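Local atomic coordinates of NOL1/NOP2/sun family protein (Enterococcus faecium, PDB entry 3M4X), a protein that is probably an S-adenosylmethionine-dependent RNA methyltransferase, of the RsmB/RsmF type, that modifies ribosomal RNA. Residues Q122-M127 and G131-N136; K108-C113 and I221-N226; E148-W153 and V367-L372. All coordinates share one frame; numbering follows the deposited sequence.

Contact 1. Residues Q122-M127 and G131-N136; sequences QLAAQM and GLLVTN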
ATOM      1  N   GLN A 122      -3.060   2.954   0.887  1.00 26.59           N
ATOM      2  CA  GLN A 122      -4.115   3.699   1.580  1.00 33.88           C
ATOM      3  C   GLN A 122      -3.761   4.035   3.039  1.00 31.35           C
ATOM      4  O   GLN A 122      -4.176   5.075   3.564  1.00 28.45           O
ATOM      5  CB  GLN A 122      -5.542   3.100   1.409  1.00 39.56           C
ATOM      6  CG  GLN A 122      -5.708   1.641   1.679  1.00 48.49           C
ATOM      7  CD  GLN A 122      -6.971   1.022   1.023  1.00 43.01           C
ATOM      8  OE1 GLN A 122      -6.961  -0.164   0.663  1.00 36.49           O
ATOM      9  NE2 GLN A 122      -8.062   1.812   0.898  1.00 32.31           N
ATOM     10  N   LEU A 123      -2.965   3.191   3.679  1.00 29.82           N
ATOM     11  CA  LEU A 123      -2.521   3.478   5.045  1.00 25.39           C
ATOM     12  C   LEU A 123      -1.639   4.715   5.066  1.00 24.46           C
ATOM     13  O   LEU A 123      -1.785   5.603   5.907  1.00 29.97           O
ATOM     14  CB  LEU A 123      -1.734   2.294   5.610  1.00 25.50           C
ATOM     15  CG  LEU A 123      -2.490   0.973   5.812  1.00 26.13           C
ATOM     16  CD1 LEU A 123      -1.509  -0.148   6.165  1.00 23.14           C
ATOM     17  CD2 LEU A 123      -3.544   1.126   6.899  1.00 21.64           C
ATOM     18  N   ALA A 124      -0.697   4.753   4.142  1.00 23.65           N
ATOM     19  CA  ALA A 124       0.214   5.867   4.041  1.00 23.15           C
ATOM     20  C   ALA A 124      -0.546   7.168   3.765  1.00 30.95           C
ATOM     21  O   ALA A 124      -0.186   8.221   4.296  1.00 36.11           O
ATOM     22  CB  ALA A 124       1.222   5.598   2.961  1.00 27.97           C
ATOM     23  N   ALA A 125      -1.591   7.102   2.945  1.00 26.31           N
ATOM     24  CA  ALA A 125      -2.391   8.298   2.664  1.00 31.11           C
ATOM     25  C   ALA A 125      -3.022   8.759   3.961  1.00 35.50           C
ATOM     26  O   ALA A 125      -3.134   9.954   4.216  1.00 34.96           O
ATOM     27  CB  ALA A 125      -3.483   8.015   1.595  1.00 29.41           C
ATOM     28  N   GLN A 126      -3.426   7.793   4.788  1.00 31.99           N
ATOM     29  CA  GLN A 126      -4.077   8.092   6.055  1.00 25.11           C
ATOM     30  C   GLN A 126      -3.097   8.726   7.056  1.00 33.70           C
ATOM     31  O   GLN A 126      -3.471   9.579   7.864  1.00 33.28           O
ATOM     32  CB  GLN A 126      -4.669   6.816   6.649  1.00 27.22           C
ATOM     33  CG  GLN A 126      -6.005   6.356   6.037  1.00 25.59           C
ATOM     34  CD  GLN A 126      -6.314   4.887   6.365  1.00 29.56           C
ATOM     35  OE1 GLN A 126      -5.471   4.165   6.904  1.00 27.91           O
ATOM     36  NE2 GLN A 126      -7.527   4.449   6.048  1.00 26.67           N
HETATM   37  N   MSE A 127      -1.837   8.309   6.985  1.00 29.59           N
HETATM   38  CA  MSE A 127      -0.841   8.704   7.972  1.00 29.33           C
HETATM   39  C   MSE A 127      -0.178  10.044   7.691  1.00 27.77           C
HETATM   40  O   MSE A 127       0.482  10.602   8.566  1.00 33.58           O
HETATM   41  CB  MSE A 127       0.205   7.607   8.104  1.00 27.88           C
HETATM   42  CG  MSE A 127      -0.422   6.281   8.474  1.00 33.20           C
HETATM   43 SE   MSE A 127       0.863   4.842   8.352  1.00 43.69          SE
HETATM   44  CE  MSE A 127       2.074   5.509   9.733  1.00 27.35           C
ATOM     45  N   GLY A 131       4.535   9.168  11.594  1.00 33.83           N
ATOM     46  CA  GLY A 131       4.630   7.843  12.156  1.00 29.15           C
ATOM     47  C   GLY A 131       5.519   6.956  11.319  1.00 26.74           C
ATOM     48  O   GLY A 131       6.365   7.437  10.581  1.00 31.69           O
ATOM     49  N   LEU A 132       5.326   5.650  11.441  1.00 32.76           N
ATOM     50  CA  LEU A 132       6.168   4.683  10.757  1.00 32.20           C
ATOM     51  C   LEU A 132       5.327   3.574  10.151  1.00 28.86           C
ATOM     52  O   LEU A 132       4.570   2.905  10.845  1.00 27.89           O
ATOM     53  CB  LEU A 132       7.173   4.072  11.726  1.00 29.30           C
ATOM     54  CG  LEU A 132       7.978   2.882  11.200  1.00 32.66           C
ATOM     55  CD1 LEU A 132       8.904   3.280  10.055  1.00 36.60           C
ATOM     56  CD2 LEU A 132       8.769   2.215  12.312  1.00 23.07           C
ATOM     57  N   LEU A 133       5.480   3.368   8.851  1.00 28.75           N
ATOM     58  CA  LEU A 133       4.740   2.328   8.157  1.00 28.92           C
ATOM     59  C   LEU A 133       5.740   1.264   7.779  1.00 27.79           C
ATOM     60  O   LEU A 133       6.602   1.507   6.936  1.00 31.48           O
ATOM     61  CB  LEU A 133       4.112   2.893   6.871  1.00 31.33           C
ATOM     62  CG  LEU A 133       2.918   2.224   6.161  1.00 37.52           C
ATOM     63  CD1 LEU A 133       3.072   2.272   4.643  1.00 41.22           C
ATOM     64  CD2 LEU A 133       2.630   0.815   6.610  1.00 32.77           C
ATOM     65  N   VAL A 134       5.657   0.089   8.382  1.00 28.16           N
ATOM     66  CA  VAL A 134       6.450  -0.999   7.828  1.00 24.38           C
ATOM     67  C   VAL A 134       5.602  -1.946   6.980  1.00 28.75           C
ATOM     68  O   VAL A 134       4.510  -2.372   7.364  1.00 30.91           O
ATOM     69  CB  VAL A 134       7.473  -1.660   8.827  1.00 36.31           C
ATOM     70  CG1 VAL A 134       7.400  -1.048  10.218  1.00 32.82           C
ATOM     71  CG2 VAL A 134       7.386  -3.166   8.825  1.00 33.08           C
ATOM     72  N   THR A 135       6.097  -2.190   5.776  1.00 30.00           N
ATOM     73  CA  THR A 135       5.341  -2.892   4.762  1.00 30.45           C
ATOM     74  C   THR A 135       6.167  -4.083   4.366  1.00 32.70           C
ATOM     75  O   THR A 135       7.247  -3.945   3.806  1.00 36.95           O
ATOM     76  CB  THR A 135       5.142  -2.027   3.516  1.00 37.87           C
ATOM     77  OG1 THR A 135       4.846  -0.685   3.903  1.00 52.16           O
ATOM     78  CG2 THR A 135       4.005  -2.551   2.722  1.00 31.45           C
ATOM     79  N   ASN A 136       5.658  -5.261   4.679  1.00 30.41           N
ATOM     80  CA  ASN A 136       6.398  -6.476   4.450  1.00 29.79           C
ATOM     81  C   ASN A 136       5.789  -7.318   3.327  1.00 32.37           C
ATOM     82  O   ASN A 136       4.574  -7.458   3.232  1.00 33.98           O
ATOM     83  CB  ASN A 136       6.450  -7.285   5.744  1.00 27.16           C
ATOM     84  CG  ASN A 136       7.105  -8.641   5.550  1.00 36.73           C
ATOM     85  OD1 ASN A 136       8.330  -8.747   5.472  1.00 37.91           O
ATOM     86  ND2 ASN A 136       6.289  -9.683   5.457  1.00 35.07           N
TER
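The backbone N of Met127, a selenomethionine in this model, bonds to Leu123 O at 2.9 Å and more weakly to Ala124 O at 3.2 Å. These bonds hold the last turn of helix 118-127, from which Leu123 and Met127 point toward strand 132-136, while the methyl of Ala124 touches Leu133 from the flank. Helix and strand run almost exactly antiparallel (175°), their axes 9.6 Å apart. Leu133 takes all three side chains. Its CG, anti to the backbone N (chi1 -159°), is carried to the helix side. From there CD1 lies 4.2 Å from Ala124 CB, and CD2 faces Leu123 CD1 at 4.3 Å. The Met127 chain crosses the Leu133 side chain at about a right angle, with SE 4.0 Å from Leu133 CG. A bend at chi3 (63°) then carries the terminal CE away to the backbone, in van der Waals contact 3.7 Å from Leu132 N. The backbone of Leu132 is itself paired with Glu107 and Val109. Gly131, with its positive phi, presents bare backbone to the same methyl, CE standing 4.1 Å from Gly131 C. Val109 of strand 108-111 also touches Leu123 and Met127. On another face of the helix, Gln126 bonds to Gly98 O and Ala103 N, tying it to the helix 95-101 region. This is the helix-to-sheet packing of a beta-alpha-beta crossover (strand 108-111, helix 118-127, strand 132-136), consistent with the Rossmann-like methyltransferase core. The side chains that meet are apolar, and the Met127 methyl also lies against the peptide backbone at Leu132, so the interface is held by shape and burial rather than by directed bonds; the amides of Gln126 and Asn136 bond to groups outside it.

Contact 2. Residues K108-C113 and I221-N226; sequences KVLDLC and IKMLKN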
ATOM      1  N   LYS A 108       2.606   3.589  14.716  1.00 30.00           N
ATOM      2  CA  LYS A 108       3.455   2.566  14.120  1.00 33.50           C
ATOM      3  C   LYS A 108       2.548   1.496  13.508  1.00 28.53           C
ATOM      4  O   LYS A 108       1.745   0.870  14.205  1.00 31.08           O
ATOM      5  CB  LYS A 108       4.425   1.988  15.155  1.00 31.86           C
ATOM      6  CG  LYS A 108       5.393   3.044  15.712  1.00 35.11           C
ATOM      7  CD  LYS A 108       6.165   2.529  16.929  1.00 35.46           C
ATOM      8  CE  LYS A 108       5.304   2.509  18.177  1.00 37.55           C
ATOM      9  NZ  LYS A 108       6.014   1.815  19.303  1.00 42.19           N
ATOM     10  N   VAL A 109       2.670   1.308  12.195  1.00 26.73           N
ATOM     11  CA  VAL A 109       1.709   0.498  11.455  1.00 27.07           C
ATOM     12  C   VAL A 109       2.410  -0.587  10.653  1.00 24.22           C
ATOM     13  O   VAL A 109       3.418  -0.339  10.022  1.00 29.50           O
ATOM     14  CB  VAL A 109       0.836   1.379  10.498  1.00 27.51           C
ATOM     15  CG1 VAL A 109      -0.175   0.526   9.736  1.00 19.89           C
ATOM     16  CG2 VAL A 109       0.143   2.492  11.261  1.00 24.06           C
ATOM     17  N   LEU A 110       1.868  -1.798  10.682  1.00 28.75           N
ATOM     18  CA  LEU A 110       2.450  -2.898   9.922  1.00 29.05           C
ATOM     19  C   LEU A 110       1.448  -3.411   8.892  1.00 26.91           C
ATOM     20  O   LEU A 110       0.299  -3.657   9.219  1.00 29.70           O
ATOM     21  CB  LEU A 110       2.883  -4.037  10.867  1.00 26.45           C
ATOM     22  CG  LEU A 110       3.415  -5.328  10.221  1.00 26.09           C
ATOM     23  CD1 LEU A 110       4.721  -5.056   9.484  1.00 23.99           C
ATOM     24  CD2 LEU A 110       3.623  -6.416  11.267  1.00 26.51           C
ATOM     25  N   ASP A 111       1.891  -3.514   7.645  1.00 28.53           N
ATOM     26  CA  ASP A 111       1.165  -4.218   6.593  1.00 30.63           C
ATOM     27  C   ASP A 111       1.929  -5.516   6.357  1.00 32.15           C
ATOM     28  O   ASP A 111       2.977  -5.523   5.704  1.00 34.34           O
ATOM     29  CB  ASP A 111       1.140  -3.388   5.307  1.00 31.25           C
ATOM     30  CG  ASP A 111       0.113  -3.898   4.297  1.00 37.98           C
ATOM     31  OD1 ASP A 111      -0.081  -3.236   3.248  1.00 35.38           O
ATOM     32  OD2 ASP A 111      -0.506  -4.959   4.541  1.00 38.22           O
ATOM     33  N   LEU A 112       1.415  -6.609   6.900  1.00 32.06           N
ATOM     34  CA  LEU A 112       2.197  -7.843   7.001  1.00 34.80           C
ATOM     35  C   LEU A 112       2.319  -8.647   5.695  1.00 36.44           C
ATOM     36  O   LEU A 112       3.369  -9.203   5.396  1.00 40.38           O
ATOM     37  CB  LEU A 112       1.654  -8.707   8.141  1.00 32.68           C
ATOM     38  CG  LEU A 112       2.426  -9.959   8.549  1.00 33.08           C
ATOM     39  CD1 LEU A 112       3.846  -9.633   8.997  1.00 28.35           C
ATOM     40  CD2 LEU A 112       1.680 -10.653   9.655  1.00 38.70           C
ATOM     41  N   CYS A 113       1.250  -8.697   4.913  1.00 32.09           N
ATOM     42  CA  CYS A 113       1.288  -9.358   3.610  1.00 33.92           C
ATOM     43  C   CYS A 113       0.915  -8.355   2.523  1.00 32.89           C
ATOM     44  O   CYS A 113      -0.239  -8.285   2.109  1.00 32.12           O
ATOM     45  CB  CYS A 113       0.316 -10.542   3.614  1.00 35.57           C
ATOM     46  SG  CYS A 113       0.474 -11.573   5.086  1.00 39.97           S
ATOM     47  N   ILE A 221       0.119 -11.244  16.202  1.00 29.83           N
ATOM     48  CA  ILE A 221      -0.353 -10.812  17.510  1.00 34.19           C
ATOM     49  C   ILE A 221       0.782 -10.466  18.475  1.00 36.41           C
ATOM     50  O   ILE A 221       0.626  -9.589  19.338  1.00 36.81           O
ATOM     51  CB  ILE A 221      -1.304 -11.835  18.146  1.00 43.46           C
ATOM     52  CG1 ILE A 221      -2.572 -11.936  17.308  1.00 51.56           C
ATOM     53  CG2 ILE A 221      -1.671 -11.415  19.547  1.00 46.11           C
ATOM     54  CD1 ILE A 221      -3.705 -12.592  18.010  1.00 55.64           C
ATOM     55  N   LYS A 222       1.927 -11.129  18.319  1.00 29.74           N
ATOM     56  CA  LYS A 222       3.081 -10.815  19.159  1.00 30.67           C
ATOM     57  C   LYS A 222       3.641  -9.400  18.896  1.00 36.15           C
ATOM     58  O   LYS A 222       4.335  -8.807  19.743  1.00 38.07           O
ATOM     59  CB  LYS A 222       4.180 -11.862  18.977  1.00 29.57           C
ATOM     60  CG  LYS A 222       3.751 -13.276  19.317  1.00 30.21           C
ATOM     61  CD  LYS A 222       4.959 -14.188  19.336  1.00 37.77           C
ATOM     62  CE  LYS A 222       4.590 -15.628  19.042  1.00 43.83           C
ATOM     63  NZ  LYS A 222       5.833 -16.402  18.711  1.00 46.80           N
HETATM   64  N   MSE A 223       3.337  -8.844  17.730  1.00 28.99           N
HETATM   65  CA  MSE A 223       3.900  -7.547  17.386  1.00 32.10           C
HETATM   66  C   MSE A 223       3.016  -6.361  17.748  1.00 30.44           C
HETATM   67  O   MSE A 223       3.335  -5.220  17.432  1.00 38.64           O
HETATM   68  CB  MSE A 223       4.313  -7.543  15.921  1.00 37.68           C
HETATM   69  CG  MSE A 223       5.409  -8.574  15.680  1.00 38.79           C
HETATM   70 SE   MSE A 223       6.075  -8.603  13.868  1.00 51.81          SE
HETATM   71  CE  MSE A 223       4.663  -9.669  12.974  1.00 28.39           C
ATOM     72  N   LEU A 224       1.929  -6.643  18.457  1.00 32.56           N
ATOM     73  CA  LEU A 224       0.940  -5.640  18.818  1.00 34.46           C
ATOM     74  C   LEU A 224       1.281  -5.013  20.161  1.00 36.21           C
ATOM     75  O   LEU A 224       1.713  -5.711  21.075  1.00 36.75           O
ATOM     76  CB  LEU A 224      -0.433  -6.298  18.930  1.00 33.63           C
ATOM     77  CG  LEU A 224      -1.609  -5.965  18.015  1.00 39.53           C
ATOM     78  CD1 LEU A 224      -1.311  -4.882  16.972  1.00 31.84           C
ATOM     79  CD2 LEU A 224      -2.151  -7.248  17.375  1.00 36.29           C
ATOM     80  N   LYS A 225       1.094  -3.697  20.280  1.00 29.18           N
ATOM     81  CA  LYS A 225       1.209  -3.043  21.575  1.00 32.60           C
ATOM     82  C   LYS A 225      -0.041  -3.386  22.358  1.00 31.37           C
ATOM     83  O   LYS A 225      -1.005  -3.882  21.798  1.00 35.39           O
ATOM     84  CB  LYS A 225       1.296  -1.521  21.431  1.00 33.66           C
ATOM     85  CG  LYS A 225       2.551  -0.983  20.765  1.00 36.09           C
ATOM     86  CD  LYS A 225       2.386   0.502  20.435  1.00 35.13           C
ATOM     87  CE  LYS A 225       1.951   1.319  21.666  1.00 34.88           C
ATOM     88  NZ  LYS A 225       1.647   2.740  21.294  1.00 34.67           N
ATOM     89  N   ASN A 226      -0.031  -3.113  23.654  1.00 30.09           N
ATOM     90  CA  ASN A 226      -1.261  -3.170  24.421  1.00 32.30           C
ATOM     91  C   ASN A 226      -2.255  -2.186  23.818  1.00 34.83           C
ATOM     92  O   ASN A 226      -1.924  -1.002  23.625  1.00 25.88           O
ATOM     93  CB  ASN A 226      -1.001  -2.796  25.887  1.00 33.60           C
ATOM     94  CG  ASN A 226      -2.256  -2.891  26.746  1.00 34.97           C
ATOM     95  OD1 ASN A 226      -2.854  -1.879  27.095  1.00 38.93           O
ATOM     96  ND2 ASN A 226      -2.662  -4.113  27.085  1.00 28.37           N
TER
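Strand 108-111 and the segment 221-226 run in roughly opposite directions without pairing: CA atoms face each other at 8.9 Å for Leu110 and Met223 and at 9.6 Å for Lys108 and Lys225, too far for a shared ladder. The second segment leaves helix 205-222 and straightens into the short strand 224-225, a weak bond from Leu224 N to Ile221 O spanning the change. Side chains bridge the gap. Met223, a selenomethionine, bends at chi3 (-80°) and brings CE to 3.8 Å from Leu110 CD2 and 4.1 Å from Leu112 CD1. Both leucines place CG anti to the backbone N; Leu110 CD2 also lies, more loosely, 4.2 Å from Met223 SE. Leu168 and Phe172 of helix 165-172 and Ile179 of strand 176-182 touch Met223 too, so its side chain is surrounded by apolar groups of the strands and of helix 165-172. At the other end, the Lys108 and Lys225 chains cross at about a right angle, Lys108 NZ lying 4.0 Å from Lys225 CD. Their NZ atoms stand 4.9 Å apart but have separate partners: Lys225 makes a salt bridge to Asp177 OD1, while Lys108 bonds to Phe175 O and rests on the Phe175 ring in a cation-pi contact. The contact therefore joins an apolar core to a charged margin, where Asp177, whose other oxygen, OD2, accepts the backbone N-H of Lys108, probably offsets the like charges.

Contact 3. Residues E148-W153 and V367-L372; sequences ENIERW and VVRTGL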
ATOM      1  N   GLU A 148       8.654  -0.198  -5.349  1.00 41.66           N
ATOM      2  CA  GLU A 148       8.513   0.794  -6.412  1.00 42.77           C
ATOM      3  C   GLU A 148       7.187   1.552  -6.369  1.00 36.54           C
ATOM      4  O   GLU A 148       7.144   2.739  -6.705  1.00 32.26           O
ATOM      5  CB  GLU A 148       8.799   0.177  -7.782  1.00 45.19           C
ATOM      6  CG  GLU A 148      10.291  -0.115  -7.945  1.00 59.26           C
ATOM      7  CD  GLU A 148      10.625  -0.940  -9.171  1.00 69.46           C
ATOM      8  OE1 GLU A 148       9.756  -1.068 -10.061  1.00 75.30           O
ATOM      9  OE2 GLU A 148      11.765  -1.453  -9.244  1.00 67.77           O
ATOM     10  N   ASN A 149       6.120   0.897  -5.915  1.00 34.79           N
ATOM     11  CA  ASN A 149       4.832   1.585  -5.758  1.00 37.78           C
ATOM     12  C   ASN A 149       4.826   2.576  -4.584  1.00 34.21           C
ATOM     13  O   ASN A 149       4.235   3.648  -4.675  1.00 33.54           O
ATOM     14  CB  ASN A 149       3.672   0.590  -5.622  1.00 37.94           C
ATOM     15  CG  ASN A 149       3.176   0.065  -6.970  1.00 44.64           C
ATOM     16  OD1 ASN A 149       2.855   0.836  -7.887  1.00 41.27           O
ATOM     17  ND2 ASN A 149       3.080  -1.256  -7.082  1.00 40.56           N
ATOM     18  N   ILE A 150       5.470   2.209  -3.479  1.00 34.83           N
ATOM     19  CA  ILE A 150       5.582   3.096  -2.310  1.00 33.39           C
ATOM     20  C   ILE A 150       6.295   4.395  -2.728  1.00 33.37           C
ATOM     21  O   ILE A 150       5.816   5.500  -2.489  1.00 33.16           O
ATOM     22  CB  ILE A 150       6.323   2.386  -1.117  1.00 33.63           C
ATOM     23  CG1 ILE A 150       5.333   1.808  -0.109  1.00 41.85           C
ATOM     24  CG2 ILE A 150       7.165   3.355  -0.325  1.00 29.72           C
ATOM     25  CD1 ILE A 150       4.313   0.888  -0.678  1.00 48.88           C
ATOM     26  N   GLU A 151       7.428   4.244  -3.393  1.00 30.17           N
ATOM     27  CA  GLU A 151       8.153   5.380  -3.928  1.00 29.33           C
ATOM     28  C   GLU A 151       7.309   6.220  -4.896  1.00 25.87           C
ATOM     29  O   GLU A 151       7.314   7.448  -4.835  1.00 26.43           O
ATOM     30  CB  GLU A 151       9.417   4.880  -4.621  1.00 31.34           C
ATOM     31  CG  GLU A 151      10.241   5.962  -5.259  1.00 34.05           C
ATOM     32  CD  GLU A 151      11.343   5.387  -6.103  1.00 37.22           C
ATOM     33  OE1 GLU A 151      11.054   4.952  -7.231  1.00 36.17           O
ATOM     34  OE2 GLU A 151      12.498   5.360  -5.639  1.00 42.99           O
ATOM     35  N   ARG A 152       6.567   5.563  -5.778  1.00 30.78           N
ATOM     36  CA  ARG A 152       5.768   6.290  -6.765  1.00 32.75           C
ATOM     37  C   ARG A 152       4.709   7.139  -6.074  1.00 32.78           C
ATOM     38  O   ARG A 152       4.436   8.287  -6.475  1.00 29.69           O
ATOM     39  CB  ARG A 152       5.140   5.329  -7.781  1.00 27.58           C
ATOM     40  CG  ARG A 152       4.252   5.997  -8.848  1.00 31.06           C
ATOM     41  CD  ARG A 152       3.788   4.979  -9.923  1.00 35.75           C
ATOM     42  NE  ARG A 152       3.003   3.908  -9.319  1.00 37.74           N
ATOM     43  CZ  ARG A 152       1.675   3.930  -9.185  1.00 40.28           C
ATOM     44  NH1 ARG A 152       0.963   4.966  -9.632  1.00 32.08           N
ATOM     45  NH2 ARG A 152       1.058   2.911  -8.598  1.00 30.73           N
ATOM     46  N   TRP A 153       4.159   6.561  -5.012  1.00 28.55           N
ATOM     47  CA  TRP A 153       3.053   7.109  -4.249  1.00 27.72           C
ATOM     48  C   TRP A 153       3.547   8.257  -3.404  1.00 29.37           C
ATOM     49  O   TRP A 153       2.751   9.018  -2.858  1.00 27.00           O
ATOM     50  CB  TRP A 153       2.456   6.003  -3.353  1.00 31.25           C
ATOM     51  CG  TRP A 153       1.067   6.268  -2.823  1.00 28.31           C
ATOM     52  CD1 TRP A 153       0.688   6.330  -1.510  1.00 30.48           C
ATOM     53  CD2 TRP A 153      -0.130   6.476  -3.597  1.00 26.74           C
ATOM     54  NE1 TRP A 153      -0.665   6.579  -1.419  1.00 34.37           N
ATOM     55  CE2 TRP A 153      -1.189   6.674  -2.684  1.00 31.14           C
ATOM     56  CE3 TRP A 153      -0.404   6.526  -4.971  1.00 23.37           C
ATOM     57  CZ2 TRP A 153      -2.500   6.914  -3.099  1.00 31.83           C
ATOM     58  CZ3 TRP A 153      -1.717   6.778  -5.385  1.00 28.83           C
ATOM     59  CH2 TRP A 153      -2.742   6.963  -4.451  1.00 32.58           C
ATOM     60  N   VAL A 367      15.891  -5.285   4.210  1.00 49.75           N
ATOM     61  CA  VAL A 367      15.181  -4.041   3.972  1.00 50.25           C
ATOM     62  C   VAL A 367      15.418  -3.554   2.552  1.00 56.48           C
ATOM     63  O   VAL A 367      16.541  -3.196   2.190  1.00 56.59           O
ATOM     64  CB  VAL A 367      15.615  -2.956   4.952  1.00 49.83           C
ATOM     65  CG1 VAL A 367      15.066  -1.622   4.519  1.00 54.61           C
ATOM     66  CG2 VAL A 367      15.150  -3.297   6.352  1.00 48.16           C
ATOM     67  N   VAL A 368      14.345  -3.554   1.760  1.00 54.06           N
ATOM     68  CA  VAL A 368      14.363  -3.136   0.363  1.00 47.92           C
ATOM     69  C   VAL A 368      14.282  -1.615   0.243  1.00 46.26           C
ATOM     70  O   VAL A 368      14.761  -1.016  -0.727  1.00 47.90           O
ATOM     71  CB  VAL A 368      13.174  -3.761  -0.386  1.00 45.70           C
ATOM     72  CG1 VAL A 368      13.256  -3.469  -1.867  1.00 40.32           C
ATOM     73  CG2 VAL A 368      13.146  -5.268  -0.134  1.00 45.70           C
ATOM     74  N   ARG A 369      13.679  -0.990   1.243  1.00 38.74           N
ATOM     75  CA  ARG A 369      13.506   0.451   1.223  1.00 40.09           C
ATOM     76  C   ARG A 369      13.531   0.989   2.643  1.00 38.68           C
ATOM     77  O   ARG A 369      12.757   0.549   3.488  1.00 41.87           O
ATOM     78  CB  ARG A 369      12.193   0.804   0.521  1.00 41.55           C
ATOM     79  CG  ARG A 369      11.974   2.286   0.321  1.00 35.59           C
ATOM     80  CD  ARG A 369      11.122   2.551  -0.915  1.00 25.61           C
ATOM     81  NE  ARG A 369      11.712   3.653  -1.638  1.00 44.77           N
ATOM     82  CZ  ARG A 369      12.208   3.570  -2.860  1.00 42.17           C
ATOM     83  NH1 ARG A 369      12.135   2.435  -3.537  1.00 31.53           N
ATOM     84  NH2 ARG A 369      12.743   4.647  -3.406  1.00 45.32           N
ATOM     85  N   THR A 370      14.424   1.942   2.906  1.00 37.80           N
ATOM     86  CA  THR A 370      14.632   2.438   4.264  1.00 36.08           C
ATOM     87  C   THR A 370      14.261   3.906   4.405  1.00 39.44           C
ATOM     88  O   THR A 370      15.135   4.767   4.506  1.00 35.56           O
ATOM     89  CB  THR A 370      16.108   2.245   4.693  1.00 44.59           C
ATOM     90  OG1 THR A 370      16.461   0.862   4.585  1.00 41.83           O
ATOM     91  CG2 THR A 370      16.312   2.685   6.120  1.00 50.69           C
ATOM     92  N   GLY A 371      12.964   4.202   4.414  1.00 45.44           N
ATOM     93  CA  GLY A 371      12.517   5.581   4.530  1.00 41.42           C
ATOM     94  C   GLY A 371      12.531   6.321   3.198  1.00 40.07           C
ATOM     95  O   GLY A 371      12.137   5.779   2.164  1.00 35.10           O
ATOM     96  N   LEU A 372      12.981   7.568   3.216  1.00 38.39           N
ATOM     97  CA  LEU A 372      13.005   8.354   1.995  1.00 33.73           C
ATOM     98  C   LEU A 372      14.392   8.337   1.381  1.00 34.75           C
ATOM     99  O   LEU A 372      15.370   8.766   2.000  1.00 33.62           O
ATOM    100  CB  LEU A 372      12.542   9.796   2.241  1.00 32.41           C
ATOM    101  CG  LEU A 372      12.504  10.698   0.990  1.00 33.29           C
ATOM    102  CD1 LEU A 372      11.460  10.204  -0.027  1.00 29.96           C
ATOM    103  CD2 LEU A 372      12.270  12.178   1.350  1.00 33.12           C
TER
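Glu151 meets Arg369 along nearly its whole length. Its CB sits 3.5 Å above the guanidinium plane, over the centre of the group, and CG follows at 3.4 Å from Arg369 NH2. The first torsion, with CG anti to the backbone N (chi1 178°), sends CG across the guanidinium, and the near-anti chi2 (-171°) keeps the chain extended beyond CG; the two side chains cross at about a right angle. At the end, OE2 forms a salt bridge with Arg369 NH2. The modelled 2.4 Å between OE2 and NH2 is very short, so the precise length is doubtful. The carboxylate and guanidinium planes stand 77° apart, so the pair is not the flat two-pronged kind; OE2 alone makes the bond, while Arg369 NH1 has a partner in Ser147 OG on the same helix. Lower down the arginine, CD packs 4.1 Å from Ile150 CG2, the two chains running past each other in opposite senses. Arg369 lies in a classic beta bulge, where it and Val368 both face Val160 of strand 158-161. Glu151 also touches Tyr386 and Ala387 of helix 386-390, and Arg369 lies against Trp353 of strand 351-355. Helix 140-153 of the methyltransferase region thus packs against the first C-terminal domain of RsmF, whose strand 367-370 pairs antiparallel with strand 158-161.

How the contacts relate
All three contacts reach one mixed sheet. Contacts 1 and 2, their centres 12 Å apart, meet through strands 132-136 and 108-111, which are parallel neighbours in that sheet and touch. Contact 1 is nested along the chain within the loop closed by contact 2. Contact 3 lies about 11 Å from contact 1 and 19 Å from contact 2, centre to centre; it follows contact 1 in series but crosses contact 2, as its segments alternate with those of 2. Contacts 1 and 2 thus lie within the Rossmann-like methyltransferase core, while contact 3 joins the helix after strand 132-136 to the first C-terminal RsmF region, whose strand 367-370 extends that sheet.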